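Putative fimbrial subunit (Corynebacterium diphtheriae, PDB 4HSQ) is the major pilin SpaD, present here as domains D2 and D3, whose subunits probably polymerise into a surface pilus for cell adhesion. Local coordinates at residues W192-G195 / T199-I202; Y23-D28 / F43-D48; A177-G182 / C224-K229; K150-D155 / G160-G165. All coordinates share one frame; numbering follows the deposited sequence.

Contact 1. Residues W192-G195 / T199-I202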
loop_
_atom_site.group_PDB
_atom_site.type_symbol
_atom_site.label_atom_id
_atom_site.label_comp_id
_atom_site.label_asym_id
_atom_site.label_seq_id
_atom_site.Cartn_x
_atom_site.Cartn_y
_atom_site.Cartn_z
ATOM N N TRP A 192 19.358 -6.818 -2.456
ATOM C CA TRP A 192 19.675 -6.611 -1.037
ATOM C C TRP A 192 20.846 -7.485 -0.620
ATOM O O TRP A 192 21.025 -8.564 -1.175
ATOM C CB TRP A 192 18.462 -6.923 -0.150
ATOM C CG TRP A 192 17.299 -6.011 -0.389
ATOM C CD1 TRP A 192 16.974 -4.895 0.322
ATOM C CD2 TRP A 192 16.339 -6.108 -1.455
ATOM N NE1 TRP A 192 15.876 -4.283 -0.237
ATOM C CE2 TRP A 192 15.458 -5.014 -1.324
ATOM C CE3 TRP A 192 16.116 -7.042 -2.487
ATOM C CZ2 TRP A 192 14.354 -4.830 -2.173
ATOM C CZ3 TRP A 192 15.035 -6.846 -3.350
ATOM C CH2 TRP A 192 14.196 -5.727 -3.214
ATOM N N THR A 193 21.669 -6.985 0.318
ATOM C CA THR A 193 22.853 -7.716 0.798
ATOM C C THR A 193 22.770 -7.898 2.305
ATOM O O THR A 193 22.385 -6.969 2.995
ATOM C CB THR A 193 24.152 -6.986 0.388
ATOM O OG1 THR A 193 24.104 -6.771 -1.022
ATOM C CG2 THR A 193 25.414 -7.815 0.686
ATOM N N THR A 194 23.135 -9.087 2.821
ATOM C CA THR A 194 23.123 -9.278 4.267
ATOM C C THR A 194 24.302 -8.465 4.873
ATOM O O THR A 194 25.383 -8.401 4.274
ATOM C CB THR A 194 23.140 -10.754 4.651
ATOM O OG1 THR A 194 24.328 -11.376 4.142
ATOM C CG2 THR A 194 21.875 -11.495 4.165
ATOM N N GLY A 195 24.021 -7.777 5.970
ATOM C CA GLY A 195 25.001 -6.948 6.674
ATOM C C GLY A 195 25.831 -7.740 7.667
ATOM O O GLY A 195 25.867 -8.972 7.596
ATOM N N THR A 199 21.911 -10.097 8.222
ATOM C CA THR A 199 20.527 -9.776 7.843
ATOM C C THR A 199 20.383 -8.545 6.938
ATOM O O THR A 199 21.285 -7.728 6.788
ATOM C CB THR A 199 19.639 -9.510 9.122
ATOM O OG1 THR A 199 19.790 -8.161 9.594
ATOM C CG2 THR A 199 19.843 -10.515 10.248
ATOM N N PHE A 200 19.195 -8.417 6.364
ATOM C CA PHE A 200 18.692 -7.215 5.700
ATOM C C PHE A 200 17.202 -7.262 5.924
ATOM O O PHE A 200 16.665 -8.349 6.152
ATOM C CB PHE A 200 19.055 -7.092 4.198
ATOM C CG PHE A 200 18.485 -8.162 3.302
ATOM C CD1 PHE A 200 17.168 -8.097 2.862
ATOM C CD2 PHE A 200 19.274 -9.219 2.872
ATOM C CE1 PHE A 200 16.647 -9.088 2.018
ATOM C CE2 PHE A 200 18.760 -10.200 2.016
ATOM C CZ PHE A 200 17.451 -10.144 1.612
ATOM N N THR A 201 16.540 -6.111 5.854
ATOM C CA THR A 201 15.090 -6.067 5.983
ATOM C C THR A 201 14.534 -5.268 4.808
ATOM O O THR A 201 15.016 -4.167 4.521
ATOM C CB THR A 201 14.681 -5.456 7.350
ATOM O OG1 THR A 201 15.173 -6.293 8.393
ATOM C CG2 THR A 201 13.175 -5.339 7.501
ATOM N N ILE A 202 13.534 -5.829 4.127
ATOM C CA ILE A 202 12.824 -5.133 3.070
ATOM C C ILE A 202 11.600 -4.522 3.739
ATOM O O ILE A 202 10.710 -5.255 4.177
ATOM C CB ILE A 202 12.444 -6.056 1.867
ATOM C CG1 ILE A 202 13.655 -6.828 1.315
ATOM C CG2 ILE A 202 11.708 -5.244 0.760
ATOM C CD1 ILE A 202 13.329 -7.860 0.219
#
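F200 holds CG between its own backbone N and carbonyl carbon (chi1 63°), while W192 places CG beside the backbone N and anti to the carbonyl carbon (chi1 -64°); together these torsions bring the methylene of W192 over the middle of the phenyl ring. W192 CB sits 3.5 Å from the centroid of the F200 ring, close to the ring normal, a CH-pi contact. The ring planes are nearly parallel, but the W192 five-membered ring and the F200 ring, centroids 5.2 Å apart, barely overlap. I202 covers an indole face: its CG1 lies over the five-membered ring, 3.7 Å from W192 CE2. At the other end T194 CG2 packs obliquely on F200, 3.7 Å from CD2.

The turn is closed by one nearly straight hydrogen bond (170°), from G195 N to T199 O at 2.9 Å. It ties the turn just after strand 192-193, at the margin of one sheet of the prealbumin-like domain, to the start of strand 199-206 in another. T194 OG1 is hydrogen-bonded to both L163 O and A166 N, which fixes its hydroxyl. The side chains thus meet as aliphatic carbon on aromatic face rather than ring-on-ring, while that one bond holds the turn.

Contact 2. Residues Y23-D28 / F43-D48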
loop_
_atom_site.group_PDB
_atom_site.type_symbol
_atom_site.label_atom_id
_atom_site.label_comp_id
_atom_site.label_asym_id
_atom_site.label_seq_id
_atom_site.Cartn_x
_atom_site.Cartn_y
_atom_site.Cartn_z
ATOM N N TYR A 23 -6.929 5.564 -3.950
ATOM C CA TYR A 23 -8.185 5.544 -3.231
ATOM C C TYR A 23 -9.229 6.151 -4.106
ATOM O O TYR A 23 -8.939 7.122 -4.813
ATOM C CB TYR A 23 -8.137 6.315 -1.907
ATOM C CG TYR A 23 -7.265 5.647 -0.873
ATOM C CD1 TYR A 23 -7.641 4.437 -0.289
ATOM C CD2 TYR A 23 -6.107 6.264 -0.411
ATOM C CE1 TYR A 23 -6.863 3.842 0.709
ATOM C CE2 TYR A 23 -5.308 5.665 0.567
ATOM C CZ TYR A 23 -5.701 4.467 1.131
ATOM O OH TYR A 23 -4.914 3.890 2.088
ATOM N N THR A 24 -10.467 5.671 -3.983
ATOM C CA THR A 24 -11.578 6.297 -4.694
ATOM C C THR A 24 -12.692 6.572 -3.679
ATOM O O THR A 24 -13.010 5.702 -2.859
ATOM C CB THR A 24 -12.068 5.460 -5.907
ATOM O OG1 THR A 24 -11.030 5.462 -6.900
ATOM C CG2 THR A 24 -13.353 6.059 -6.542
ATOM N N ILE A 25 -13.259 7.779 -3.737
ATOM C CA ILE A 25 -14.364 8.196 -2.853
ATOM C C ILE A 25 -15.543 8.500 -3.747
ATOM O O ILE A 25 -15.443 9.337 -4.660
ATOM C CB ILE A 25 -13.991 9.386 -1.926
ATOM C CG1 ILE A 25 -12.730 9.043 -1.065
ATOM C CG2 ILE A 25 -15.200 9.767 -1.014
ATOM C CD1 ILE A 25 -11.945 10.299 -0.680
ATOM N N LYS A 26 -16.658 7.814 -3.489
ATOM C CA LYS A 26 -17.896 7.984 -4.262
ATOM C C LYS A 26 -19.011 8.403 -3.323
ATOM O O LYS A 26 -19.133 7.886 -2.195
ATOM C CB LYS A 26 -18.272 6.702 -5.027
ATOM C CG LYS A 26 -17.284 6.388 -6.159
ATOM C CD LYS A 26 -17.836 5.415 -7.197
ATOM C CE LYS A 26 -16.766 4.916 -8.155
ATOM N NZ LYS A 26 -16.292 5.968 -9.111
ATOM N N ALA A 27 -19.801 9.368 -3.772
ATOM C CA ALA A 27 -20.891 9.903 -2.969
ATOM C C ALA A 27 -21.919 10.554 -3.858
ATOM O O ALA A 27 -21.568 11.135 -4.881
ATOM C CB ALA A 27 -20.346 10.928 -1.980
ATOM N N ASP A 28 -23.178 10.521 -3.443
ATOM C CA ASP A 28 -24.200 11.193 -4.208
ATOM C C ASP A 28 -24.251 12.654 -3.833
ATOM O O ASP A 28 -24.181 12.998 -2.654
ATOM C CB ASP A 28 -25.578 10.550 -3.982
ATOM C CG ASP A 28 -25.655 9.109 -4.440
ATOM O OD1 ASP A 28 -25.358 8.850 -5.625
ATOM O OD2 ASP A 28 -26.003 8.243 -3.612
ATOM N N PHE A 43 -14.529 17.044 -0.507
ATOM C CA PHE A 43 -14.113 15.762 0.035
ATOM C C PHE A 43 -13.039 16.036 1.017
ATOM O O PHE A 43 -12.156 16.837 0.725
ATOM C CB PHE A 43 -13.554 14.822 -1.067
ATOM C CG PHE A 43 -14.387 14.630 -2.302
ATOM C CD1 PHE A 43 -15.103 13.456 -2.500
ATOM C CD2 PHE A 43 -14.376 15.582 -3.326
ATOM C CE1 PHE A 43 -15.831 13.247 -3.681
ATOM C CE2 PHE A 43 -15.096 15.367 -4.513
ATOM C CZ PHE A 43 -15.804 14.192 -4.686
ATOM N N GLU A 44 -13.042 15.324 2.151
ATOM C CA GLU A 44 -11.988 15.442 3.148
ATOM C C GLU A 44 -11.500 14.067 3.478
ATOM O O GLU A 44 -12.305 13.147 3.534
ATOM C CB GLU A 44 -12.473 16.178 4.410
ATOM C CG GLU A 44 -12.556 17.672 4.167
ATOM C CD GLU A 44 -12.726 18.539 5.395
ATOM O OE1 GLU A 44 -12.679 17.998 6.521
ATOM O OE2 GLU A 44 -12.918 19.764 5.226
ATOM N N ASP A 45 -10.186 13.904 3.646
ATOM C CA ASP A 45 -9.631 12.596 3.963
ATOM C C ASP A 45 -8.366 12.753 4.781
ATOM O O ASP A 45 -7.360 13.296 4.290
ATOM C CB ASP A 45 -9.359 11.798 2.665
ATOM C CG ASP A 45 -9.068 10.319 2.889
ATOM O OD1 ASP A 45 -8.355 9.998 3.854
ATOM O OD2 ASP A 45 -9.411 9.504 2.000
ATOM N N GLU A 46 -8.426 12.277 6.039
ATOM C CA GLU A 46 -7.303 12.286 6.987
ATOM C C GLU A 46 -6.424 11.128 6.647
ATOM O O GLU A 46 -6.742 9.968 6.939
ATOM C CB GLU A 46 -7.792 12.181 8.443
ATOM C CG GLU A 46 -8.569 13.398 8.921
ATOM C CD GLU A 46 -9.054 13.255 10.349
ATOM O OE1 GLU A 46 -8.207 13.282 11.271
ATOM O OE2 GLU A 46 -10.277 13.065 10.544
ATOM N N LEU A 47 -5.359 11.415 5.945
ATOM C CA LEU A 47 -4.499 10.336 5.514
ATOM C C LEU A 47 -3.610 9.881 6.622
ATOM O O LEU A 47 -3.043 10.703 7.351
ATOM C CB LEU A 47 -3.642 10.784 4.324
ATOM C CG LEU A 47 -4.421 11.220 3.080
ATOM C CD1 LEU A 47 -3.462 11.755 2.037
ATOM C CD2 LEU A 47 -5.258 10.052 2.514
ATOM N N ASP A 48 -3.467 8.562 6.736
ATOM C CA ASP A 48 -2.539 7.954 7.697
ATOM C C ASP A 48 -1.169 8.612 7.481
ATOM O O ASP A 48 -0.776 8.893 6.335
ATOM C CB ASP A 48 -2.486 6.424 7.500
ATOM C CG ASP A 48 -1.579 5.720 8.487
ATOM O OD1 ASP A 48 -2.102 5.036 9.386
ATOM O OD2 ASP A 48 -0.344 5.860 8.365
#
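I25 meets F43 and D45 with two different branches. Its CG2 methyl comes to the edge of the F43 ring, near the ring plane, 4.0 Å from CD1, and the two side chains run antiparallel alongside one another. CD1, at the end of the other branch, lies 3.8 Å from D45 OD2. The split follows from the first torsion of I25, which puts CG1 beside the backbone N (chi1 -56°) and leaves CG2 anti to that N. On the other strand D45 has CG anti to its own backbone N (chi1 -167°), which carries OD2 toward I25 CD1.

All three residues are buried, and the nearest backbones, at I25 and F43, stand 8.1 Å apart between CA atoms. That spacing is too wide for neighbouring strands of one sheet and fits two layers of a beta sandwich meeting face to face, in the region matching the Sgo0707 N2 family. Strand 20-28 belongs to an antiparallel five-stranded sheet, in which I25 bonds through its backbone to L103; strand 41-46 pairs with 82-87 and 117-127 in the opposing layer.

Further out, A122 touches I25, while L103 and V85 touch F43, whose ring also meets that of F41 edge-to-face. The polar end of D45 has its partner on strand 7-11: K8 NZ is hydrogen-bonded to OD2, the same oxygen that the I25 methyl approaches. K8 in turn makes a cation-pi contact with Y23.

Contact 3. Residues A177-G182 / C224-K229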
loop_
_atom_site.group_PDB
_atom_site.type_symbol
_atom_site.label_atom_id
_atom_site.label_comp_id
_atom_site.label_asym_id
_atom_site.label_seq_id
_atom_site.Cartn_x
_atom_site.Cartn_y
_atom_site.Cartn_z
ATOM N N ALA A 177 9.603 -22.958 -7.656
ATOM C CA ALA A 177 10.026 -23.577 -8.927
ATOM C C ALA A 177 9.563 -22.780 -10.159
ATOM O O ALA A 177 9.982 -23.110 -11.270
ATOM C CB ALA A 177 9.471 -24.996 -9.016
ATOM N N VAL A 178 8.615 -21.810 -9.974
ATOM C CA VAL A 178 8.029 -21.033 -11.077
ATOM C C VAL A 178 7.977 -19.545 -10.671
ATOM O O VAL A 178 7.014 -19.074 -10.054
ATOM C CB VAL A 178 6.639 -21.556 -11.561
ATOM C CG1 VAL A 178 6.256 -20.904 -12.890
ATOM C CG2 VAL A 178 6.628 -23.086 -11.717
ATOM N N LEU A 179 9.030 -18.823 -11.021
ATOM C CA LEU A 179 9.127 -17.390 -10.740
ATOM C C LEU A 179 8.209 -16.595 -11.636
ATOM O O LEU A 179 8.019 -16.944 -12.811
ATOM C CB LEU A 179 10.579 -16.888 -10.919
ATOM C CG LEU A 179 11.615 -17.430 -9.938
ATOM C CD1 LEU A 179 12.989 -16.824 -10.210
ATOM C CD2 LEU A 179 11.208 -17.158 -8.480
ATOM N N GLY A 180 7.640 -15.545 -11.056
ATOM C CA GLY A 180 6.762 -14.605 -11.735
ATOM C C GLY A 180 7.507 -13.313 -11.959
ATOM O O GLY A 180 8.701 -13.325 -12.259
ATOM N N LYS A 181 6.821 -12.200 -11.770
ATOM C CA LYS A 181 7.365 -10.855 -12.010
ATOM C C LYS A 181 8.562 -10.525 -11.113
ATOM O O LYS A 181 8.508 -10.752 -9.903
ATOM C CB LYS A 181 6.261 -9.833 -11.779
ATOM C CG LYS A 181 6.601 -8.428 -12.267
ATOM C CD LYS A 181 5.461 -7.441 -11.968
ATOM C CE LYS A 181 4.323 -7.531 -12.966
ATOM N NZ LYS A 181 3.285 -6.477 -12.738
ATOM N N GLY A 182 9.607 -9.980 -11.718
ATOM C CA GLY A 182 10.809 -9.579 -10.998
ATOM C C GLY A 182 12.067 -9.561 -11.856
ATOM O O GLY A 182 12.017 -9.936 -13.028
ATOM N N CYS A 224 9.125 -14.693 -3.624
ATOM C CA CYS A 224 10.243 -15.618 -3.707
ATOM C C CYS A 224 11.527 -14.815 -3.568
ATOM O O CYS A 224 11.662 -13.778 -4.206
ATOM C CB CYS A 224 10.211 -16.386 -5.032
ATOM S SG CYS A 224 9.142 -17.848 -5.009
ATOM N N LEU A 225 12.463 -15.300 -2.779
ATOM C CA LEU A 225 13.810 -14.710 -2.646
ATOM C C LEU A 225 14.744 -15.552 -3.455
ATOM O O LEU A 225 14.772 -16.754 -3.261
ATOM C CB LEU A 225 14.274 -14.713 -1.169
ATOM C CG LEU A 225 13.527 -13.732 -0.277
ATOM C CD1 LEU A 225 13.575 -14.177 1.170
ATOM C CD2 LEU A 225 14.116 -12.345 -0.424
ATOM N N LYS A 226 15.505 -14.937 -4.357
ATOM C CA LYS A 226 16.480 -15.616 -5.185
ATOM C C LYS A 226 17.851 -15.214 -4.702
ATOM O O LYS A 226 18.187 -14.046 -4.792
ATOM C CB LYS A 226 16.291 -15.216 -6.663
ATOM C CG LYS A 226 17.202 -15.978 -7.597
ATOM C CD LYS A 226 17.072 -15.453 -9.011
ATOM C CE LYS A 226 17.841 -16.316 -9.984
ATOM N NZ LYS A 226 17.694 -15.838 -11.384
ATOM N N GLU A 227 18.633 -16.151 -4.195
ATOM C CA GLU A 227 19.995 -15.827 -3.759
ATOM C C GLU A 227 20.874 -15.807 -4.979
ATOM O O GLU A 227 21.004 -16.823 -5.649
ATOM C CB GLU A 227 20.477 -16.832 -2.731
ATOM C CG GLU A 227 21.763 -16.387 -2.057
ATOM C CD GLU A 227 22.266 -17.394 -1.049
ATOM O OE1 GLU A 227 21.452 -18.186 -0.523
ATOM O OE2 GLU A 227 23.485 -17.387 -0.785
ATOM N N THR A 228 21.394 -14.632 -5.330
ATOM C CA THR A 228 22.173 -14.479 -6.571
ATOM C C THR A 228 23.676 -14.590 -6.302
ATOM O O THR A 228 24.433 -14.915 -7.223
ATOM C CB THR A 228 21.813 -13.163 -7.274
ATOM O OG1 THR A 228 21.954 -12.106 -6.336
ATOM C CG2 THR A 228 20.356 -13.166 -7.816
ATOM N N LYS A 229 24.100 -14.326 -5.049
ATOM C CA LYS A 229 25.510 -14.424 -4.662
ATOM C C LYS A 229 25.613 -14.913 -3.245
ATOM O O LYS A 229 24.943 -14.387 -2.360
ATOM C CB LYS A 229 26.236 -13.074 -4.817
ATOM C CG LYS A 229 27.750 -13.193 -4.625
ATOM C CD LYS A 229 28.410 -11.820 -4.584
ATOM C CE LYS A 229 28.551 -11.277 -3.186
ATOM N NZ LYS A 229 29.456 -12.098 -2.328
#
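C224, whose backbone is hydrogen-bonded to Y171 and whose sulfur forms a disulfide with C173, receives the end of L179 against its side chain. L179 CD2 lies 3.7 Å from C224 CB and 4.1 Å from C224 SG, so one methyl covers the first part of the disulfide bridge. The cysteine turns SG beside its backbone N and anti to the carbonyl carbon (chi1 -84°), which sets the sulfur toward C173 while CB stays against L179 CD2. The second methyl of L179 makes a looser approach along the same strand, with CD1 4.5 Å from CD of K226, whose fully extended chain presents methylene carbons here.

The nearest backbones, at L179 and C224, are 7.3 Å apart between CA atoms, so the link is made by side chains. Strand 222-229 lies inside the four-stranded antiparallel sheet of the prealbumin-like domain, between 167-173 and 241-244. V241 touches both L179 and C224, while G180 and K181 bond through their backbones to Q172.

With only 133 Å² buried and L179 still partly exposed, this is a light apolar cover, while the covalent tie to the neighbouring strand is supplied by the disulfide.

Contact 4. Residues K150-D155 / G160-G165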
loop_
_atom_site.group_PDB
_atom_site.type_symbol
_atom_site.label_atom_id
_atom_site.label_comp_id
_atom_site.label_asym_id
_atom_site.label_seq_id
_atom_site.Cartn_x
_atom_site.Cartn_y
_atom_site.Cartn_z
ATOM N N LYS A 150 12.363 -9.721 6.751
ATOM C CA LYS A 150 13.736 -9.774 7.243
ATOM C C LYS A 150 14.342 -11.103 6.831
ATOM O O LYS A 150 13.760 -12.163 7.085
ATOM C CB LYS A 150 13.744 -9.614 8.781
ATOM C CG LYS A 150 15.109 -9.736 9.423
ATOM C CD LYS A 150 15.005 -9.601 10.945
ATOM C CE LYS A 150 16.380 -9.787 11.547
ATOM N NZ LYS A 150 16.438 -9.381 12.970
ATOM N N VAL A 151 15.519 -11.053 6.217
ATOM C CA VAL A 151 16.225 -12.251 5.807
ATOM C C VAL A 151 17.454 -12.429 6.691
ATOM O O VAL A 151 18.180 -11.470 6.901
ATOM C CB VAL A 151 16.582 -12.196 4.302
ATOM C CG1 VAL A 151 17.501 -13.346 3.897
ATOM C CG2 VAL A 151 15.306 -12.215 3.465
ATOM N N VAL A 152 17.657 -13.634 7.241
ATOM C CA VAL A 152 18.847 -13.871 8.068
ATOM C C VAL A 152 19.640 -15.003 7.395
ATOM O O VAL A 152 19.100 -16.073 7.144
ATOM C CB VAL A 152 18.569 -14.074 9.582
ATOM C CG1 VAL A 152 17.382 -14.977 9.830
ATOM C CG2 VAL A 152 19.815 -14.545 10.351
ATOM N N LYS A 153 20.887 -14.705 7.005
ATOM C CA LYS A 153 21.724 -15.674 6.322
ATOM C C LYS A 153 22.571 -16.415 7.321
ATOM O O LYS A 153 23.306 -15.802 8.074
ATOM C CB LYS A 153 22.582 -15.014 5.263
ATOM C CG LYS A 153 23.264 -16.012 4.330
ATOM C CD LYS A 153 22.203 -16.669 3.442
ATOM C CE LYS A 153 22.714 -17.642 2.472
ATOM N NZ LYS A 153 23.583 -18.681 3.072
ATOM N N LYS A 154 22.472 -17.739 7.314
ATOM C CA LYS A 154 23.215 -18.545 8.270
ATOM C C LYS A 154 24.001 -19.649 7.602
ATOM O O LYS A 154 23.751 -20.011 6.455
ATOM C CB LYS A 154 22.233 -19.156 9.287
ATOM C CG LYS A 154 21.692 -18.128 10.288
ATOM C CD LYS A 154 20.859 -18.766 11.382
ATOM C CE LYS A 154 20.627 -17.784 12.502
ATOM N NZ LYS A 154 19.666 -18.305 13.507
ATOM N N ASP A 155 24.950 -20.200 8.336
ATOM C CA ASP A 155 25.736 -21.342 7.877
ATOM C C ASP A 155 24.910 -22.585 8.217
ATOM O O ASP A 155 24.489 -22.727 9.368
ATOM C CB ASP A 155 27.097 -21.344 8.596
ATOM C CG ASP A 155 28.072 -22.435 8.199
ATOM O OD1 ASP A 155 29.287 -22.176 8.238
ATOM O OD2 ASP A 155 27.621 -23.565 7.913
ATOM N N GLY A 160 24.335 -20.562 14.762
ATOM C CA GLY A 160 24.683 -19.259 15.306
ATOM C C GLY A 160 25.634 -18.440 14.449
ATOM O O GLY A 160 25.879 -17.263 14.758
ATOM N N LYS A 161 26.195 -19.045 13.369
ATOM C CA LYS A 161 27.108 -18.318 12.488
ATOM C C LYS A 161 26.278 -17.605 11.419
ATOM O O LYS A 161 25.762 -18.251 10.506
ATOM C CB LYS A 161 28.167 -19.242 11.865
ATOM C CG LYS A 161 29.345 -18.493 11.244
ATOM C CD LYS A 161 30.458 -19.445 10.815
ATOM C CE LYS A 161 31.695 -18.732 10.323
ATOM N NZ LYS A 161 31.731 -18.630 8.837
ATOM N N VAL A 162 26.160 -16.270 11.545
ATOM C CA VAL A 162 25.405 -15.433 10.607
ATOM C C VAL A 162 26.378 -14.944 9.541
ATOM O O VAL A 162 27.560 -14.758 9.827
ATOM C CB VAL A 162 24.604 -14.297 11.300
ATOM C CG1 VAL A 162 23.480 -14.880 12.166
ATOM C CG2 VAL A 162 25.506 -13.385 12.128
ATOM N N LEU A 163 25.896 -14.778 8.302
ATOM C CA LEU A 163 26.781 -14.474 7.175
ATOM C C LEU A 163 26.470 -13.183 6.463
ATOM O O LEU A 163 25.369 -12.969 5.977
ATOM C CB LEU A 163 26.727 -15.639 6.168
ATOM C CG LEU A 163 26.905 -17.064 6.755
ATOM C CD1 LEU A 163 26.635 -18.121 5.697
ATOM C CD2 LEU A 163 28.318 -17.255 7.324
ATOM N N LYS A 164 27.480 -12.330 6.385
ATOM C CA LYS A 164 27.452 -11.057 5.669
ATOM C C LYS A 164 27.787 -11.326 4.207
ATOM O O LYS A 164 28.511 -12.288 3.897
ATOM C CB LYS A 164 28.494 -10.103 6.306
ATOM C CG LYS A 164 28.666 -8.753 5.614
ATOM C CD LYS A 164 29.936 -8.053 6.095
ATOM C CE LYS A 164 30.080 -6.642 5.575
ATOM N NZ LYS A 164 31.337 -6.007 6.066
ATOM N N GLY A 165 27.276 -10.472 3.322
ATOM C CA GLY A 165 27.628 -10.521 1.909
ATOM C C GLY A 165 26.769 -11.357 0.994
ATOM O O GLY A 165 27.074 -11.446 -0.197
#
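K154 and V162 form a single antiparallel, non-hydrogen-bonded bridge, CA atoms 4.5 Å apart, flanked by the hydrogen bonds L163 N to K153 O at 2.8 Å and D155 N to K161 O at 3.0 Å. Beside it L163 packs over the opposite backbone, its CD1 3.5 Å from K154 O, and its CB is 3.9 Å from K153 CG. V162 sends CG1 the other way, 4.1 Å from V152 CG2 and equally near the CE methylene of K154, whose extended chain continues to a salt bridge with E268.

K153 leaves the backbone with CG anti to N (chi1 -168°), then bends at chi2 and again at chi4, which brings NZ to a covalent link with N271 CG. This is a Lys-Asn isopeptide bond, consistent with a CnaB-type domain of prealbumin-like fold: it joins strand 142-155 to its parallel neighbour 264-271. L163 CD1 lies 4.1 Å from that NZ, and E227 packs against the same lysine side chain, so the bond is flanked by an aliphatic and an acidic residue.

At the end of the strand, D155 and K161 cross with OD1 near the methylene CD of the lysine. Their charged atoms, D155 OD1 and K161 NZ, stay 4.3 Å apart, too far for a salt bridge. Both are hydrogen-bonded to the hydroxyl of Y234, which spans the gap, and D155 OD1 has a true salt bridge to K273.

In the fold
Contact 2 lies in the other part of the chain, its centre 37 Å or more from those of contacts 1, 3 and 4, which share the prealbumin-like region. It is the one whose touching residues are all buried, joining opposed sheets through side chains. Contacts 1 and 4 are about 9 Å apart between centres and meet directly, since strands 199-206 and 142-155 are sheet neighbours; contact 1 closes its turn with one backbone hydrogen bond, contact 4 with two. Contact 3 touches contact 4 where L225 meets V151, but is the slightest, a partly exposed apolar cover. Covalent cross-links thus lie at contacts 3 (disulfide) and 4 (isopeptide), whereas the side chains of contact 1 meet over aromatic faces.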